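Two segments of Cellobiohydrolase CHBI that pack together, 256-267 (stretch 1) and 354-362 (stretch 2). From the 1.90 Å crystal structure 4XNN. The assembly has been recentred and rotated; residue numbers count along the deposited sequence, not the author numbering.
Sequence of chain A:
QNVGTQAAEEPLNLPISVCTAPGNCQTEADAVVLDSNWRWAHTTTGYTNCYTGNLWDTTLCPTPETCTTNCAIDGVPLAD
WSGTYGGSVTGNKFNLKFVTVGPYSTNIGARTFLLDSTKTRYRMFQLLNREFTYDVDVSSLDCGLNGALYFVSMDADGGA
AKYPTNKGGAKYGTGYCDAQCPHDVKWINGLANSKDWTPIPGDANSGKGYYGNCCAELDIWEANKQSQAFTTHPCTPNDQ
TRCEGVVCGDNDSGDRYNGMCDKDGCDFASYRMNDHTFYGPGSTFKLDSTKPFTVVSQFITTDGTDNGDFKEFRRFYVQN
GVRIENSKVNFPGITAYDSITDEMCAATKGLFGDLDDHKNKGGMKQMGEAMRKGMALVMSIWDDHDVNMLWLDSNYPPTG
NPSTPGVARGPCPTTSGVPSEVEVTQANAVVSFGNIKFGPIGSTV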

# COMPACT_ATOMS: atom_id res chain seq x y z
N ARG A 256 -16.50 10.99 -2.79
CA ARG A 256 -15.47 10.09 -3.34
C ARG A 256 -14.91 10.60 -4.65
O ARG A 256 -13.71 10.48 -4.88
CB ARG A 256 -16.07 8.67 -3.54
CG ARG A 256 -15.07 7.60 -3.87
CD ARG A 256 -15.70 6.20 -3.90
NE ARG A 256 -14.67 5.26 -4.29
CZ ARG A 256 -13.79 4.69 -3.48
NH1 ARG A 256 -13.80 4.87 -2.17
NH2 ARG A 256 -12.91 3.85 -4.01
N TYR A 257 -15.76 11.15 -5.51
CA TYR A 257 -15.33 11.70 -6.80
C TYR A 257 -15.24 13.23 -6.86
O TYR A 257 -15.19 13.80 -7.92
CB TYR A 257 -16.30 11.25 -7.91
CG TYR A 257 -16.44 9.78 -7.90
CD1 TYR A 257 -15.38 8.99 -8.32
CD2 TYR A 257 -17.56 9.15 -7.41
CE1 TYR A 257 -15.45 7.62 -8.31
CE2 TYR A 257 -17.63 7.75 -7.38
CZ TYR A 257 -16.55 7.00 -7.84
OH TYR A 257 -16.54 5.62 -7.85
N ASN A 258 -15.19 13.90 -5.72
CA ASN A 258 -15.03 15.34 -5.67
C ASN A 258 -13.69 15.86 -5.19
O ASN A 258 -13.53 17.07 -5.11
CB ASN A 258 -16.13 15.95 -4.78
CG ASN A 258 -17.54 15.70 -5.32
OD1 ASN A 258 -18.49 15.58 -4.57
ND2 ASN A 258 -17.66 15.59 -6.59
N GLY A 259 -12.79 14.96 -4.76
CA GLY A 259 -11.54 15.34 -4.15
C GLY A 259 -10.44 15.41 -5.16
O GLY A 259 -10.69 15.30 -6.37
N MET A 260 -9.22 15.59 -4.64
CA MET A 260 -8.03 15.72 -5.47
C MET A 260 -7.44 14.39 -6.02
O MET A 260 -6.67 14.42 -6.99
CB MET A 260 -6.99 16.43 -4.69
CG MET A 260 -6.43 15.85 -3.41
SD MET A 260 -4.97 16.77 -2.82
CE MET A 260 -3.66 16.11 -3.80
N CYS A 261 -7.80 13.26 -5.40
CA CYS A 261 -7.28 11.95 -5.78
C CYS A 261 -8.30 11.09 -6.45
O CYS A 261 -9.51 11.12 -6.14
CB CYS A 261 -6.67 11.21 -4.55
SG CYS A 261 -5.04 11.87 -4.08
N ASP A 262 -7.81 10.27 -7.39
CA ASP A 262 -8.60 9.21 -8.01
C ASP A 262 -8.65 8.03 -7.02
O ASP A 262 -7.71 7.20 -6.96
CB ASP A 262 -7.99 8.82 -9.35
CG ASP A 262 -8.61 7.57 -9.95
OD1 ASP A 262 -9.72 7.16 -9.55
OD2 ASP A 262 -7.92 6.99 -10.80
N LYS A 263 -9.73 7.92 -6.24
CA LYS A 263 -9.86 6.88 -5.24
C LYS A 263 -10.04 5.46 -5.74
O LYS A 263 -9.47 4.52 -5.18
CB LYS A 263 -11.00 7.20 -4.23
CG LYS A 263 -10.62 8.29 -3.28
CD LYS A 263 -11.52 8.36 -2.05
CE LYS A 263 -10.86 9.45 -1.16
NZ LYS A 263 -11.23 9.27 0.20
N ASP A 264 -10.82 5.29 -6.79
CA ASP A 264 -11.03 3.95 -7.35
C ASP A 264 -9.76 3.50 -8.06
O ASP A 264 -9.38 2.32 -8.02
CB ASP A 264 -12.16 3.96 -8.42
CG ASP A 264 -13.59 4.10 -7.86
OD1 ASP A 264 -13.81 3.98 -6.66
OD2 ASP A 264 -14.47 4.40 -8.68
N GLY A 265 -9.13 4.44 -8.75
CA GLY A 265 -7.96 4.12 -9.56
C GLY A 265 -8.37 3.37 -10.83
O GLY A 265 -9.56 3.05 -11.04
N CYS A 266 -7.40 3.10 -11.70
CA CYS A 266 -7.69 2.28 -12.84
C CYS A 266 -7.05 0.91 -12.55
O CYS A 266 -5.83 0.83 -12.45
CB CYS A 266 -7.08 2.79 -14.15
SG CYS A 266 -7.47 1.66 -15.52
N ASP A 267 -7.87 -0.10 -12.38
CA ASP A 267 -7.41 -1.41 -11.92
C ASP A 267 -7.43 -2.43 -13.07
O ASP A 267 -8.24 -2.40 -13.97
CB ASP A 267 -8.31 -1.94 -10.79
CG ASP A 267 -9.82 -2.01 -11.18
OD1 ASP A 267 -10.40 -0.96 -11.55
OD2 ASP A 267 -10.41 -3.12 -11.14
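Stretch 2, residues 354-362: DLDDHKNKG

Stretch 2 enters as an extended loop, turns through one short helix, 357-360, and leaves helical geometry at Lys361. It lies across the loop of stretch 1, roughly at right angles end to end, burying 515 Å² in all, with the backbones closest where the CA atoms of Asp262 and Asp357 stand 5.6 Å apart. Asp356 caps the helix, its OD1 accepting from Lys359 N at 3.0 Å.

Lys361, Tyr257 and Asp262 cover the most surface. Lys361 points its CA-to-CB bond toward stretch 1, and its long chain carries the ammonium group to the loop backbone, where NZ donates to Gly259 O at 2.9 Å. The same NZ forms a salt bridge with Asp357 OD2 at 2.7 Å, so the buried charge is balanced within its own stretch. On the way its methylenes pack closely, CE lying 3.4 Å from Met260 O.

Tyr257 suits a border between greasy and polar surroundings. Leu355 CB lies over one face of its ring, and Leu355 CD1 comes within 3.7 Å of Tyr257 CD1; Asp357 CB sits at the ring edge. The hydroxyl OH donates to Asp264 OD2 at 2.5 Å, and water 4 links that carboxylate onward, donating to Asp264 OD2 at 2.6 Å and Leu355 O at 2.7 Å.

Asp262 turns the end of its side chain to the start of the helix. Its OD2 lies 3.1 Å from His358 CA, while OD1 accepts from Gly265 N at 2.9 Å, bracing its own loop. Water 3 completes the join, donating to Asp262 OD1 and accepting from His358 N, each at 2.9 Å. The His358 ring then meets the strand that begins at Cys266: Cys266 CB sits over its face, 3.6 Å from the ring centroid, a CH-pi contact suited to a small side chain pointing toward stretch 2.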

# COMPACT_ATOMS: atom_id res chain seq x y z
N ASP A 354 -18.63 2.68 -14.32
CA ASP A 354 -17.82 3.37 -13.31
C ASP A 354 -17.35 4.72 -13.83
O ASP A 354 -16.89 4.83 -14.99
CB ASP A 354 -16.59 2.57 -12.98
CG ASP A 354 -16.87 1.27 -12.18
OD1 ASP A 354 -18.01 1.07 -11.70
OD2 ASP A 354 -15.91 0.45 -12.04
N LEU A 355 -17.45 5.74 -12.97
CA LEU A 355 -16.98 7.11 -13.31
C LEU A 355 -15.46 7.10 -13.60
O LEU A 355 -14.69 6.54 -12.81
CB LEU A 355 -17.29 8.04 -12.15
CG LEU A 355 -17.50 9.53 -12.36
CD1 LEU A 355 -16.53 10.32 -11.52
CD2 LEU A 355 -17.44 9.95 -13.82
N ASP A 356 -15.02 7.63 -14.75
CA ASP A 356 -13.55 7.57 -15.10
C ASP A 356 -12.82 8.72 -14.47
O ASP A 356 -12.40 9.67 -15.17
CB ASP A 356 -13.35 7.48 -16.62
CG ASP A 356 -11.88 7.11 -17.01
OD1 ASP A 356 -10.97 7.07 -16.10
OD2 ASP A 356 -11.62 6.87 -18.24
N ASP A 357 -12.69 8.67 -13.14
CA ASP A 357 -11.96 9.70 -12.41
C ASP A 357 -10.46 9.68 -12.70
O ASP A 357 -9.82 10.71 -12.60
CB ASP A 357 -12.22 9.66 -10.87
CG ASP A 357 -12.20 11.08 -10.22
OD1 ASP A 357 -12.43 12.04 -10.98
OD2 ASP A 357 -11.92 11.24 -8.99
N HIS A 358 -9.92 8.51 -13.05
CA HIS A 358 -8.53 8.35 -13.52
C HIS A 358 -8.22 9.36 -14.68
O HIS A 358 -7.24 10.13 -14.63
CB HIS A 358 -8.35 6.91 -14.05
CG HIS A 358 -6.94 6.53 -14.27
ND1 HIS A 358 -6.39 6.51 -15.52
CD2 HIS A 358 -6.00 6.04 -13.43
CE1 HIS A 358 -5.14 6.10 -15.45
NE2 HIS A 358 -4.87 5.80 -14.18
N LYS A 359 -9.07 9.37 -15.68
CA LYS A 359 -8.96 10.34 -16.82
C LYS A 359 -9.11 11.77 -16.37
O LYS A 359 -8.31 12.58 -16.77
CB LYS A 359 -10.05 10.04 -17.85
CG LYS A 359 -10.08 10.94 -19.07
CD LYS A 359 -11.27 10.44 -19.90
CE LYS A 359 -11.89 11.48 -20.78
NZ LYS A 359 -10.80 12.07 -21.52
N ASN A 360 -10.08 12.04 -15.49
CA ASN A 360 -10.27 13.40 -14.94
C ASN A 360 -9.05 13.91 -14.23
O ASN A 360 -8.77 15.06 -14.27
CB ASN A 360 -11.43 13.45 -13.97
CG ASN A 360 -12.74 13.28 -14.64
OD1 ASN A 360 -12.86 13.43 -15.83
ND2 ASN A 360 -13.73 12.91 -13.87
N LYS A 361 -8.31 13.02 -13.59
CA LYS A 361 -7.07 13.39 -12.86
C LYS A 361 -5.82 13.38 -13.73
O LYS A 361 -4.71 13.58 -13.21
CB LYS A 361 -6.87 12.48 -11.64
CG LYS A 361 -7.39 13.09 -10.34
CD LYS A 361 -8.88 13.06 -10.25
CE LYS A 361 -9.33 13.91 -9.09
NZ LYS A 361 -10.78 13.71 -8.75
N GLY A 362 -5.98 13.17 -15.03
CA GLY A 362 -4.87 13.34 -15.98
C GLY A 362 -4.32 12.02 -16.49
O GLY A 362 -3.30 11.97 -17.20
O HOH W 1 -12.14 9.52 -6.96
O HOH W 2 -18.65 5.42 -10.24
O HOH W 3 -11.19 6.22 -11.82
O HOH W 4 -13.83 4.62 -11.19